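Local coordinates for protein PHOX (Pseudomonas fluorescens, PDB 4A9V) that hydrolyses phosphate monoesters as an alkaline phosphatase, using a complex cofactor of iron and calcium ions held at the centre of a beta-propeller, at residues E90-R95 / R111-C116; G102-Q105 / D109-K112; T188-E193 / A275-T280; I346-G351 / R372-V377; P386-V391 / T534-S539. All blocks are in the same frame, centred on the assembly; numbering follows the deposited sequence.

Interaction 1 (E90-R95 / R111-C116). With FEO (mu-oxo-diiron), chain S.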
# COMPACT_ATOMS: atom_id res chain seq x y z
N GLU A 90 0.60 7.46 -5.51
CA GLU A 90 -0.26 6.41 -6.04
C GLU A 90 -1.02 6.82 -7.31
O GLU A 90 -1.13 6.03 -8.25
CB GLU A 90 -1.24 5.92 -4.98
CG GLU A 90 -1.97 4.65 -5.41
CD GLU A 90 -3.01 4.18 -4.42
OE1 GLU A 90 -3.77 5.03 -3.92
OE2 GLU A 90 -3.10 2.95 -4.21
N TYR A 91 -1.61 8.01 -7.31
CA TYR A 91 -2.43 8.44 -8.44
C TYR A 91 -2.58 9.94 -8.35
O TYR A 91 -1.86 10.59 -7.58
CB TYR A 91 -3.78 7.69 -8.49
CG TYR A 91 -4.76 8.02 -7.39
CD1 TYR A 91 -4.61 7.51 -6.11
CD2 TYR A 91 -5.92 8.73 -7.67
CE1 TYR A 91 -5.56 7.72 -5.13
CE2 TYR A 91 -6.87 8.96 -6.69
CZ TYR A 91 -6.69 8.44 -5.43
OH TYR A 91 -7.61 8.67 -4.43
N THR A 92 -3.42 10.52 -9.19
CA THR A 92 -3.56 11.97 -9.20
C THR A 92 -5.03 12.36 -9.29
O THR A 92 -5.89 11.55 -9.59
CB THR A 92 -2.71 12.62 -10.32
OG1 THR A 92 -2.77 14.05 -10.20
CG2 THR A 92 -3.20 12.21 -11.70
N ASN A 93 -5.29 13.62 -8.97
CA ASN A 93 -6.64 14.14 -8.86
C ASN A 93 -6.86 15.16 -9.97
O ASN A 93 -6.32 16.27 -9.90
CB ASN A 93 -6.79 14.82 -7.51
CG ASN A 93 -6.29 13.95 -6.37
OD1 ASN A 93 -6.78 12.84 -6.17
ND2 ASN A 93 -5.26 14.41 -5.67
N TYR A 94 -7.50 14.75 -11.06
CA TYR A 94 -7.59 15.60 -12.24
C TYR A 94 -8.21 16.97 -11.93
O TYR A 94 -7.88 17.96 -12.57
CB TYR A 94 -8.38 14.91 -13.35
CG TYR A 94 -7.73 13.67 -13.95
CD1 TYR A 94 -6.36 13.46 -13.87
CD2 TYR A 94 -8.48 12.75 -14.66
CE1 TYR A 94 -5.76 12.37 -14.49
CE2 TYR A 94 -7.89 11.67 -15.29
CZ TYR A 94 -6.52 11.52 -15.24
OH TYR A 94 -5.90 10.44 -15.84
N ARG A 95 -9.12 17.03 -10.96
CA ARG A 95 -9.74 18.31 -10.62
C ARG A 95 -8.73 19.35 -10.17
O ARG A 95 -8.99 20.55 -10.29
CB ARG A 95 -10.86 18.14 -9.59
CG ARG A 95 -10.40 17.86 -8.18
CD ARG A 95 -11.58 17.57 -7.26
NE ARG A 95 -12.48 18.72 -7.15
CZ ARG A 95 -13.80 18.64 -7.10
NH1 ARG A 95 -14.40 17.45 -7.04
NH2 ARG A 95 -14.52 19.74 -6.95
N ARG A 111 1.41 12.61 -20.00
CA ARG A 111 2.75 12.64 -19.43
C ARG A 111 2.76 13.27 -18.03
O ARG A 111 3.43 12.78 -17.12
CB ARG A 111 3.68 13.42 -20.35
CG ARG A 111 5.12 13.45 -19.87
CD ARG A 111 5.94 14.41 -20.71
NE ARG A 111 7.22 14.68 -20.07
CZ ARG A 111 8.09 15.58 -20.51
NH1 ARG A 111 7.81 16.32 -21.57
NH2 ARG A 111 9.25 15.74 -19.88
N LYS A 112 1.98 14.32 -17.85
CA LYS A 112 1.91 15.02 -16.57
C LYS A 112 1.27 14.14 -15.48
O LYS A 112 1.73 14.13 -14.34
CB LYS A 112 1.13 16.31 -16.74
CG LYS A 112 1.01 17.17 -15.51
CD LYS A 112 0.46 18.54 -15.87
CE LYS A 112 -0.06 19.28 -14.65
NZ LYS A 112 -0.51 20.65 -14.99
N ALA A 113 0.23 13.38 -15.84
CA ALA A 113 -0.38 12.43 -14.90
C ALA A 113 0.60 11.32 -14.54
O ALA A 113 0.75 10.99 -13.36
CB ALA A 113 -1.66 11.85 -15.49
N LEU A 114 1.28 10.75 -15.52
CA LEU A 114 2.27 9.71 -15.25
C LEU A 114 3.41 10.24 -14.37
O LEU A 114 3.93 9.52 -13.52
CB LEU A 114 2.82 9.17 -16.57
CG LEU A 114 1.92 8.13 -17.23
CD1 LEU A 114 2.18 8.06 -18.73
CD2 LEU A 114 2.11 6.76 -16.60
N ALA A 115 3.73 11.53 -14.53
CA ALA A 115 4.77 12.17 -13.75
C ALA A 115 4.41 12.25 -12.27
O ALA A 115 5.28 12.34 -11.41
CB ALA A 115 5.04 13.56 -14.29
N CYS A 116 3.11 12.32 -11.98
CA CYS A 116 2.63 12.40 -10.60
C CYS A 116 2.81 11.12 -9.81
O CYS A 116 2.65 11.14 -8.60
CB CYS A 116 1.14 12.72 -10.60
SG CYS A 116 0.69 14.42 -11.02
FE1 FEO S . -3.90 1.68 -2.81
FE2 FEO S . -5.65 -1.03 -1.52
O FEO S . -5.09 0.81 -1.52
O HOH W 1 -3.82 3.22 -1.31
O HOH W 2 -5.92 2.52 -3.44
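Thr92 packs against Ala113 and Cys116 where the helical connection between strands 82-89 and 118-127, neighbours in a four-stranded antiparallel sheet of the beta-propeller, closes on itself. Every heavy atom of the Thr92 side chain meets something here. CB comes first, 3.9 Å from Cys116 CB. The hydroxyl branch, with OG1 anti to the backbone N (chi1 -174°), lies 3.6 Å from Cys116 SG; it is hydrogen-bonded to Asp66 OD2, which satisfies this buried oxygen. The same torsion sends CG2 the other way, to face Ala113 CB at 4.1 Å. A threonine suits the place because one branch serves a polar partner and the other an apolar one, while the methyl of Ala113 is small enough for the helix to approach the loop closely. Tyr94 adds to the apolar side: its CE1 is 4.3 Å from Ala113 CB, which sits at the ring edge near its plane, and its OH is hydrogen-bonded to Ile225 O. At the other end of segment 90-95 the chain of Glu90 runs extended away from the helix to the cofactor. There OE2 of Glu90 binds FE1 of the mu-oxo-diiron group, which Cys179, Glu194 and two waters also ligate. One of them, water 2, donates a hydrogen bond of 2.7 Å to the bridging O of that group.

Interaction 2 (G102-Q105 / D109-K112)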
# COMPACT_ATOMS: atom_id res chain seq x y z
N GLY A 102 -10.32 18.57 -15.63
CA GLY A 102 -10.99 17.41 -16.22
C GLY A 102 -10.03 16.37 -16.78
O GLY A 102 -8.87 16.28 -16.38
N MET A 103 -10.55 15.55 -17.69
CA MET A 103 -9.77 14.47 -18.28
C MET A 103 -8.57 15.00 -19.05
O MET A 103 -8.64 16.08 -19.63
CB MET A 103 -10.64 13.64 -19.21
CG MET A 103 -11.75 12.89 -18.48
SD MET A 103 -11.08 11.64 -17.38
CE MET A 103 -12.56 11.14 -16.50
N PRO A 104 -7.53 14.18 -19.22
CA PRO A 104 -6.41 14.58 -20.05
C PRO A 104 -6.85 14.95 -21.46
O PRO A 104 -7.72 14.28 -22.03
CB PRO A 104 -5.53 13.32 -20.07
CG PRO A 104 -5.83 12.64 -18.77
CD PRO A 104 -7.29 12.90 -18.53
N GLN A 105 -6.25 16.01 -22.01
CA GLN A 105 -6.64 16.53 -23.32
C GLN A 105 -5.57 16.33 -24.38
O GLN A 105 -5.72 16.81 -25.50
CB GLN A 105 -6.96 18.01 -23.22
CG GLN A 105 -8.13 18.30 -22.31
CD GLN A 105 -8.48 19.77 -22.22
OE1 GLN A 105 -7.74 20.64 -22.69
NE2 GLN A 105 -9.56 20.06 -21.53
N ASP A 109 -0.72 16.21 -21.27
CA ASP A 109 -1.52 15.97 -20.06
C ASP A 109 -1.29 14.56 -19.51
O ASP A 109 -1.22 14.36 -18.30
CB ASP A 109 -3.02 16.17 -20.32
CG ASP A 109 -3.46 17.63 -20.30
OD1 ASP A 109 -2.61 18.54 -20.14
OD2 ASP A 109 -4.68 17.85 -20.51
N VAL A 110 -1.22 13.57 -20.40
CA VAL A 110 -0.99 12.19 -19.96
C VAL A 110 0.41 12.00 -19.37
O VAL A 110 0.56 11.42 -18.29
CB VAL A 110 -1.21 11.20 -21.12
CG1 VAL A 110 -0.77 9.80 -20.71
CG2 VAL A 110 -2.68 11.20 -21.53
N ARG A 111 1.41 12.61 -20.00
CA ARG A 111 2.75 12.64 -19.43
C ARG A 111 2.76 13.27 -18.03
O ARG A 111 3.43 12.78 -17.12
CB ARG A 111 3.68 13.42 -20.35
CG ARG A 111 5.12 13.45 -19.87
CD ARG A 111 5.94 14.41 -20.71
NE ARG A 111 7.22 14.68 -20.07
CZ ARG A 111 8.09 15.58 -20.51
NH1 ARG A 111 7.81 16.32 -21.57
NH2 ARG A 111 9.25 15.74 -19.88
N LYS A 112 1.98 14.32 -17.85
CA LYS A 112 1.91 15.02 -16.57
C LYS A 112 1.27 14.14 -15.48
O LYS A 112 1.73 14.13 -14.34
CB LYS A 112 1.13 16.31 -16.74
CG LYS A 112 1.01 17.17 -15.51
CD LYS A 112 0.46 18.54 -15.87
CE LYS A 112 -0.06 19.28 -14.65
NZ LYS A 112 -0.51 20.65 -14.99
O HOH W 3 -4.67 20.32 -21.89
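Asp109 reaches back from the first turn of helix 107-115 to grip Gln105 in the loop that leads into it. Its CG lies beside the backbone N (chi1 -81°), which carries the carboxylate to the loop, and OD2 accepts a hydrogen bond of 2.8 Å from Gln105 N, with an N-H...O angle of 156°. The donor comes in on the anti side of the carboxylate and somewhat out of its plane. The side chains of Gln105 and Asp109 run side by side, their amide and carboxylate planes 41° apart, and water 3 spans them by donating to Asp109 OD2 at 2.8 Å and to Gln105 OE1 at 3.2 Å. His100 NE2 also bonds to OD2. Ser106 OG, hydrogen-bonded to Asp109 N, shares this polar start of helix 107-115, part of the helical connection between propeller strands 82-89 and 118-127. Closer to the backbone, Asp109 CB packs on Pro104 CB at 3.8 Å. Val110 continues this apolar strip: its CG2 touches Pro104 CB, also at 3.8 Å, so Pro104 CB rests between a methylene and a methyl. Arg111 turns from the loop to form salt bridges with Glu61 and Glu108, and Lys112 sends NZ to the carbonyls of Gly55 and Leu97. With an alanine in place of Asp109, Gln105 N and His100 NE2 would probably lose their shared acceptor, leaving the loop less firmly tied to the first turn. Three donors converging on OD2, near the N-terminal end of a helix, would be expected to favour the ionised carboxylate, which suits aspartate to this position.

Interaction 3 (T188-E193 / A275-T280). With LI (lithium ion), chain C.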
# COMPACT_ATOMS: atom_id res chain seq x y z
N THR A 188 17.14 -1.69 0.87
CA THR A 188 16.36 -1.31 -0.29
C THR A 188 14.87 -1.16 0.04
O THR A 188 14.40 -1.55 1.12
CB THR A 188 16.53 -2.30 -1.45
OG1 THR A 188 15.99 -3.57 -1.09
CG2 THR A 188 18.01 -2.43 -1.85
N TYR A 189 14.18 -0.51 -0.89
CA TYR A 189 12.78 -0.17 -0.75
C TYR A 189 11.97 -0.99 -1.76
O TYR A 189 12.37 -1.11 -2.92
CB TYR A 189 12.61 1.32 -1.06
CG TYR A 189 11.19 1.83 -0.92
CD1 TYR A 189 10.59 1.89 0.32
CD2 TYR A 189 10.49 2.34 -2.02
CE1 TYR A 189 9.31 2.39 0.47
CE2 TYR A 189 9.21 2.85 -1.87
CZ TYR A 189 8.64 2.89 -0.62
OH TYR A 189 7.38 3.41 -0.41
N LEU A 190 10.84 -1.53 -1.32
CA LEU A 190 9.90 -2.18 -2.22
C LEU A 190 8.67 -1.30 -2.39
O LEU A 190 8.10 -0.83 -1.40
CB LEU A 190 9.49 -3.55 -1.68
CG LEU A 190 10.63 -4.53 -1.36
CD1 LEU A 190 10.08 -5.86 -0.87
CD2 LEU A 190 11.56 -4.73 -2.55
N THR A 191 8.31 -1.06 -3.64
CA THR A 191 7.09 -0.35 -3.96
C THR A 191 6.15 -1.27 -4.73
O THR A 191 6.59 -2.11 -5.52
CB THR A 191 7.36 0.97 -4.72
OG1 THR A 191 6.14 1.70 -4.82
CG2 THR A 191 7.92 0.73 -6.11
N CYS A 192 4.86 -1.14 -4.47
CA CYS A 192 3.87 -2.13 -4.89
C CYS A 192 2.89 -1.51 -5.87
O CYS A 192 2.22 -0.52 -5.55
CB CYS A 192 3.12 -2.62 -3.66
SG CYS A 192 4.14 -3.64 -2.60
N GLU A 193 2.79 -2.08 -7.06
CA GLU A 193 1.84 -1.63 -8.08
C GLU A 193 0.49 -2.29 -7.84
O GLU A 193 0.38 -3.52 -7.88
CB GLU A 193 2.37 -1.99 -9.47
CG GLU A 193 3.67 -1.27 -9.79
CD GLU A 193 4.43 -1.79 -11.00
OE1 GLU A 193 4.08 -2.85 -11.58
OE2 GLU A 193 5.41 -1.12 -11.39
N ALA A 275 4.29 -4.97 1.13
CA ALA A 275 5.22 -6.08 1.11
C ALA A 275 5.92 -6.13 2.47
O ALA A 275 6.74 -5.28 2.79
CB ALA A 275 6.24 -5.89 -0.01
N ALA A 276 5.47 -7.05 3.32
CA ALA A 276 5.89 -7.10 4.71
C ALA A 276 7.05 -8.07 4.87
O ALA A 276 6.90 -9.27 4.63
CB ALA A 276 4.73 -7.53 5.60
N LEU A 277 8.20 -7.56 5.28
CA LEU A 277 9.41 -8.37 5.40
C LEU A 277 9.46 -9.14 6.72
O LEU A 277 9.21 -8.58 7.78
CB LEU A 277 10.66 -7.49 5.28
CG LEU A 277 11.26 -7.36 3.88
CD1 LEU A 277 11.93 -8.65 3.43
CD2 LEU A 277 10.23 -6.90 2.87
N ALA A 278 9.93 -10.37 6.63
CA ALA A 278 10.28 -11.17 7.79
C ALA A 278 11.45 -12.07 7.38
O ALA A 278 11.97 -11.96 6.28
CB ALA A 278 9.08 -12.00 8.24
N GLU A 279 11.84 -12.96 8.27
CA GLU A 279 12.98 -13.82 8.03
C GLU A 279 12.67 -15.19 8.61
O GLU A 279 12.14 -15.28 9.72
CB GLU A 279 14.23 -13.21 8.69
CG GLU A 279 15.55 -13.92 8.40
CD GLU A 279 16.78 -13.18 8.93
OE1 GLU A 279 16.66 -12.08 9.50
OE2 GLU A 279 17.90 -13.67 8.70
N THR A 280 12.98 -16.25 7.87
CA THR A 280 12.85 -17.60 8.41
C THR A 280 13.89 -17.84 9.51
O THR A 280 14.88 -17.11 9.62
CB THR A 280 13.06 -18.67 7.33
OG1 THR A 280 14.43 -18.66 6.92
CG2 THR A 280 12.15 -18.44 6.13
LI LI C . 16.88 -13.72 10.44
O HOH W 4 15.58 -15.44 11.82
O HOH W 5 19.23 -13.58 11.31
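Leu190 CD1 touches two side chains of segment 275-280 at once: Ala275 CB and Leu277 CD2, each 3.9 Å away. Its CG is anti to the carbonyl carbon (chi1 -55°), which directs the branched end across the gap, and the two leucines cross at about a right angle. Two residues on, Cys192 SG lies 4.0 Å from Ala275 CB, so the small alanine methyl is taken between a leucine and a cysteine, and no hydrogen bond joins the segments. What meets here are two sheets of the beta-propeller: strand 189-193 lies within a mixed sheet, whereas strand 276-279 is one of the two outermost strands of a larger antiparallel one. Behind the first shell, Val249 supports Leu190 from the neighbouring strand, and Val287 backs both Ala275 and Leu277. Branched and small apolar residues fit this buried seam, since they fill it without bringing in a polar group. Towards the cofactor, the side chain of Cys192 is about 6 Å from that of Glu273, which ligates iron and calcium. At the far end of segment 275-280, Glu279 OE2 is hydrogen-bonded to His309 NE2; the lithium modelled on both carboxylate oxygens and two waters is doubtful, 1.6 Å from Glu279 CD.

Interaction 4 (I346-G351 / R372-V377)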
# COMPACT_ATOMS: atom_id res chain seq x y z
N ILE A 346 0.14 -22.53 0.31
CA ILE A 346 0.12 -23.49 -0.79
C ILE A 346 0.97 -22.93 -1.93
O ILE A 346 0.81 -21.79 -2.34
CB ILE A 346 -1.32 -23.72 -1.29
CG1 ILE A 346 -2.22 -24.20 -0.15
CG2 ILE A 346 -1.32 -24.72 -2.44
CD1 ILE A 346 -3.68 -24.25 -0.50
N GLU A 347 1.91 -23.75 -2.40
CA GLU A 347 2.91 -23.34 -3.37
C GLU A 347 2.33 -23.07 -4.76
O GLU A 347 1.57 -23.88 -5.29
CB GLU A 347 3.93 -24.47 -3.45
CG GLU A 347 5.18 -24.22 -4.25
CD GLU A 347 6.10 -25.42 -4.20
OE1 GLU A 347 6.04 -26.19 -3.21
OE2 GLU A 347 7.07 -25.41 -4.96
N LEU A 348 2.77 -21.98 -5.38
CA LEU A 348 2.44 -21.67 -6.77
C LEU A 348 3.67 -21.96 -7.63
O LEU A 348 4.51 -21.09 -7.88
CB LEU A 348 2.02 -20.21 -6.90
CG LEU A 348 0.82 -19.82 -6.02
CD1 LEU A 348 0.46 -18.36 -6.26
CD2 LEU A 348 -0.37 -20.72 -6.26
N THR A 349 3.76 -23.22 -8.05
CA THR A 349 4.92 -23.75 -8.74
C THR A 349 4.46 -24.59 -9.91
O THR A 349 3.68 -25.52 -9.74
CB THR A 349 5.76 -24.62 -7.79
OG1 THR A 349 6.31 -23.79 -6.75
CG2 THR A 349 6.90 -25.32 -8.53
N HIS A 350 4.92 -24.25 -11.11
CA HIS A 350 4.58 -25.03 -12.28
C HIS A 350 4.95 -26.47 -12.08
O HIS A 350 6.07 -26.78 -11.67
CB HIS A 350 5.30 -24.47 -13.50
CG HIS A 350 4.83 -25.07 -14.79
ND1 HIS A 350 5.36 -26.20 -15.28
CD2 HIS A 350 3.73 -24.77 -15.58
CE1 HIS A 350 4.71 -26.53 -16.42
NE2 HIS A 350 3.73 -25.64 -16.61
N GLY A 351 3.99 -27.36 -12.32
CA GLY A 351 4.20 -28.80 -12.13
C GLY A 351 3.71 -29.34 -10.80
O GLY A 351 3.88 -30.53 -10.51
N ARG A 372 -2.99 -14.81 -9.98
CA ARG A 372 -4.36 -14.92 -9.50
C ARG A 372 -4.99 -16.23 -9.97
O ARG A 372 -5.73 -16.87 -9.23
CB ARG A 372 -5.20 -13.75 -10.01
CG ARG A 372 -4.97 -12.43 -9.29
CD ARG A 372 -5.94 -11.37 -9.77
NE ARG A 372 -5.91 -10.20 -8.92
CZ ARG A 372 -6.74 -9.17 -9.02
NH1 ARG A 372 -7.61 -9.10 -10.02
NH2 ARG A 372 -6.71 -8.23 -8.10
N LEU A 373 -4.80 -16.54 -11.25
CA LEU A 373 -5.38 -17.74 -11.83
C LEU A 373 -4.77 -18.99 -11.21
O LEU A 373 -5.46 -19.97 -10.97
CB LEU A 373 -5.18 -17.76 -13.35
CG LEU A 373 -6.02 -16.72 -14.09
CD1 LEU A 373 -5.72 -16.79 -15.58
CD2 LEU A 373 -7.51 -16.96 -13.85
N ALA A 374 -3.46 -18.97 -10.99
CA ALA A 374 -2.79 -20.12 -10.39
C ALA A 374 -3.29 -20.34 -8.96
O ALA A 374 -3.53 -21.48 -8.54
CB ALA A 374 -1.28 -19.93 -10.41
N ALA A 375 -3.48 -19.26 -8.22
CA ALA A 375 -3.96 -19.35 -6.85
C ALA A 375 -5.39 -19.89 -6.78
O ALA A 375 -5.74 -20.63 -5.86
CB ALA A 375 -3.87 -17.98 -6.18
N SER A 376 -6.22 -19.57 -7.77
CA SER A 376 -7.54 -20.17 -7.84
C SER A 376 -7.45 -21.68 -8.08
O SER A 376 -8.19 -22.45 -7.47
CB SER A 376 -8.39 -19.52 -8.93
OG SER A 376 -8.74 -18.19 -8.59
N VAL A 377 -6.54 -22.10 -8.95
CA VAL A 377 -6.39 -23.53 -9.23
C VAL A 377 -6.09 -24.31 -7.94
O VAL A 377 -6.62 -25.40 -7.73
CB VAL A 377 -5.28 -23.79 -10.27
CG1 VAL A 377 -4.92 -25.27 -10.33
CG2 VAL A 377 -5.74 -23.32 -11.64
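Leu348 meets Ala374 and Ala375 by laying its CD2 over one face of the flat peptide group that joins the two alanines, 4.0 Å from Ala374 O and 3.9 Å from Ala375 CA. The arrangement seats helix 371-377 of this beta-propeller protein against the end of strand 340-347, part of a large antiparallel sheet. The aromatic and guanidinium groups look to other partners: the His350 ring gives its NE2 to Phe361 O, and Arg372, on the other side of the helix, makes a cation-pi contact with Tyr216 and salt bridges with Asp291 and Glu293. No hydrogen bond joins the segments, and the contact is van der Waals. CG of Leu348 is anti to the carbonyl carbon (chi1 -57°), a setting that aims both methyl groups at the helix. Alanines suit the facing turn because a short side chain lets the leucine come right down on the backbone. Ala375 also rests on Tyr299 and Val326 of the sheet, both of which touch Leu348 too, and Val367 of the preceding helix 364-369 meets Leu348 and Ala374. The two leucine methyls divide the neighbours between them: CD2 is 4.3 Å from Ala374 CB, and CD1 is 4.3 Å from Ala375 CB.

Interaction 5 (P386-V391 / T534-S539). With CA (calcium ion), chain R; CA (calcium ion), chain Q; FEO (mu-oxo-diiron), chain S.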
# COMPACT_ATOMS: atom_id res chain seq x y z
N PRO A 386 -7.73 -7.77 1.17
CA PRO A 386 -6.47 -7.60 1.89
C PRO A 386 -5.77 -6.31 1.50
O PRO A 386 -5.55 -6.06 0.31
CB PRO A 386 -5.65 -8.82 1.45
CG PRO A 386 -6.62 -9.78 0.85
CD PRO A 386 -7.72 -8.95 0.29
N GLU A 387 -5.43 -5.51 2.50
CA GLU A 387 -4.57 -4.36 2.27
C GLU A 387 -3.25 -4.57 3.01
O GLU A 387 -2.54 -5.51 2.68
CB GLU A 387 -5.31 -3.04 2.52
CG GLU A 387 -6.37 -2.80 1.45
CD GLU A 387 -6.87 -1.36 1.36
OE1 GLU A 387 -7.72 -0.99 2.20
OE2 GLU A 387 -6.44 -0.60 0.45
N TRP A 388 -2.88 -3.71 3.95
CA TRP A 388 -1.52 -3.80 4.49
C TRP A 388 -1.32 -4.98 5.41
O TRP A 388 -2.20 -5.35 6.19
CB TRP A 388 -1.15 -2.54 5.26
CG TRP A 388 -0.99 -1.32 4.42
CD1 TRP A 388 -1.86 -0.81 3.46
CD2 TRP A 388 -0.01 -0.27 4.64
NE1 TRP A 388 -1.46 0.44 3.07
CE2 TRP A 388 -0.39 0.84 3.78
CE3 TRP A 388 1.06 -0.10 5.52
CZ2 TRP A 388 0.31 2.04 3.78
CZ3 TRP A 388 1.73 1.12 5.53
CH2 TRP A 388 1.36 2.17 4.68
N ILE A 389 -0.09 -5.49 5.40
CA ILE A 389 0.37 -6.53 6.31
C ILE A 389 1.58 -6.01 7.08
O ILE A 389 2.45 -5.34 6.51
CB ILE A 389 0.74 -7.81 5.52
CG1 ILE A 389 -0.49 -8.32 4.77
CG2 ILE A 389 1.28 -8.88 6.46
CD1 ILE A 389 -0.20 -9.44 3.79
N VAL A 390 1.64 -6.33 8.38
CA VAL A 390 2.82 -6.02 9.18
C VAL A 390 3.17 -7.21 10.05
O VAL A 390 2.32 -8.05 10.37
CB VAL A 390 2.63 -4.76 10.07
CG1 VAL A 390 2.51 -3.51 9.21
CG2 VAL A 390 1.43 -4.93 10.99
N VAL A 391 4.42 -7.26 10.47
CA VAL A 391 4.95 -8.32 11.30
C VAL A 391 5.43 -7.69 12.62
O VAL A 391 6.25 -6.77 12.61
CB VAL A 391 6.14 -9.02 10.59
CG1 VAL A 391 6.73 -10.10 11.48
CG2 VAL A 391 5.70 -9.60 9.25
N THR A 534 -2.78 7.41 5.33
CA THR A 534 -2.04 6.32 4.73
C THR A 534 -0.55 6.65 4.74
O THR A 534 -0.18 7.81 4.63
CB THR A 534 -2.55 6.03 3.31
OG1 THR A 534 -1.95 4.82 2.83
CG2 THR A 534 -2.29 7.20 2.37
N GLY A 535 0.28 5.63 4.84
CA GLY A 535 1.72 5.83 4.94
C GLY A 535 2.12 6.06 6.38
O GLY A 535 1.57 6.94 7.05
N ILE A 536 3.08 5.28 6.86
CA ILE A 536 3.59 5.46 8.22
C ILE A 536 5.06 5.08 8.28
O ILE A 536 5.48 4.07 7.71
CB ILE A 536 2.75 4.69 9.26
CG1 ILE A 536 3.25 4.98 10.67
CG2 ILE A 536 2.72 3.19 8.96
CD1 ILE A 536 2.31 4.49 11.75
N SER A 537 5.85 5.93 8.92
CA SER A 537 7.25 5.65 9.23
C SER A 537 7.59 6.31 10.56
O SER A 537 6.97 7.29 10.92
CB SER A 537 8.17 6.23 8.15
OG SER A 537 7.89 5.71 6.87
N PHE A 538 8.60 5.80 11.25
CA PHE A 538 9.09 6.44 12.46
C PHE A 538 10.54 6.87 12.26
O PHE A 538 11.33 6.17 11.64
CB PHE A 538 9.00 5.47 13.64
CG PHE A 538 7.60 5.20 14.09
CD1 PHE A 538 6.82 4.24 13.47
CD2 PHE A 538 7.05 5.92 15.14
CE1 PHE A 538 5.50 4.06 13.82
CE2 PHE A 538 5.73 5.75 15.50
CZ PHE A 538 4.96 4.80 14.86
N SER A 539 10.93 7.95 12.92
CA SER A 539 12.35 8.20 13.12
C SER A 539 12.94 7.04 13.93
O SER A 539 12.24 6.43 14.73
CB SER A 539 12.55 9.53 13.84
OG SER A 539 11.89 9.51 15.09
CA CA R . -8.20 1.16 0.96
CA CA Q . -4.55 1.45 0.78
FE1 FEO S . -3.90 1.68 -2.81
FE2 FEO S . -5.65 -1.03 -1.52
O FEO S . -5.09 0.81 -1.52
O HOH W 6 -2.11 2.03 0.78
O HOH W 7 -4.28 3.57 2.07
O HOH W 1 -3.82 3.22 -1.31
O HOH W 8 -6.58 2.82 -0.17
O HOH W 9 -8.48 1.44 -1.40
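Trp388 turns its indole towards Thr534, Gly535 and Ile536 through a first torsion that sets CG anti to the carbonyl carbon (chi1 -69°) and a second that rotates the ring plane (chi2 50°). The six-membered ring then does the touching: CH2 lies 3.6 Å from Gly535 N, CZ2 3.7 Å from Thr534 OG1 and CZ3 4.1 Å from Ile536 CG2, all three approached obliquely. Gly535 suits its place, since its positive phi would jam a CB against the preceding carbonyl. The long indole is needed because the strands, though only 4° from parallel, stay 10.7 Å apart at closest. They are outermost strands of two different sheets in the beta-propeller, meeting near the middle of the molecule, where the cofactor sits. The indole NE1 points there, donating a 2.9 Å bond to water 6, which lies in the ring plane and binds one of the calcium ions (chain Q). Water 7, on the same calcium, donates to Thr534 OG1, which is also hydrogen-bonded to Asp69 OD1. An alanine in place of Trp388 would probably open a gap between the two strands and leave water 6 without the N-H donor that helps place it on the calcium. Next to the tryptophan, Glu387 serves three metals: its OE2 is 2.2 Å from FE2 of the diiron group, 2.5 Å from the calcium of chain R and 2.8 Å from that of chain Q. OE1 binds the chain R calcium as well, so the carboxylate chelates it. Asp479 shares calcium with this glutamate, and Glu273 shares FE2.

From the N terminus, interaction 1 comes first and closes the helical excursion between strands 82-89 and 118-127. Interaction 2 opens within that loop and ends on the same helix, sharing Arg111 and Lys112 with interaction 1; Tyr94 packs on Pro104 between them. The remaining contacts follow in series. Interaction 3 closes a span of about 80 residues between two sheets, interaction 4 a short one that folds a helix onto the larger sheet, and interaction 5 the longest, bringing an edge strand of that sheet, 386-391, to strand 532-538. Interactions 3 and 5 touch where Ala276 CB meets Ile389 O, while interactions 1 and 5 both hold a ligand of the diiron group.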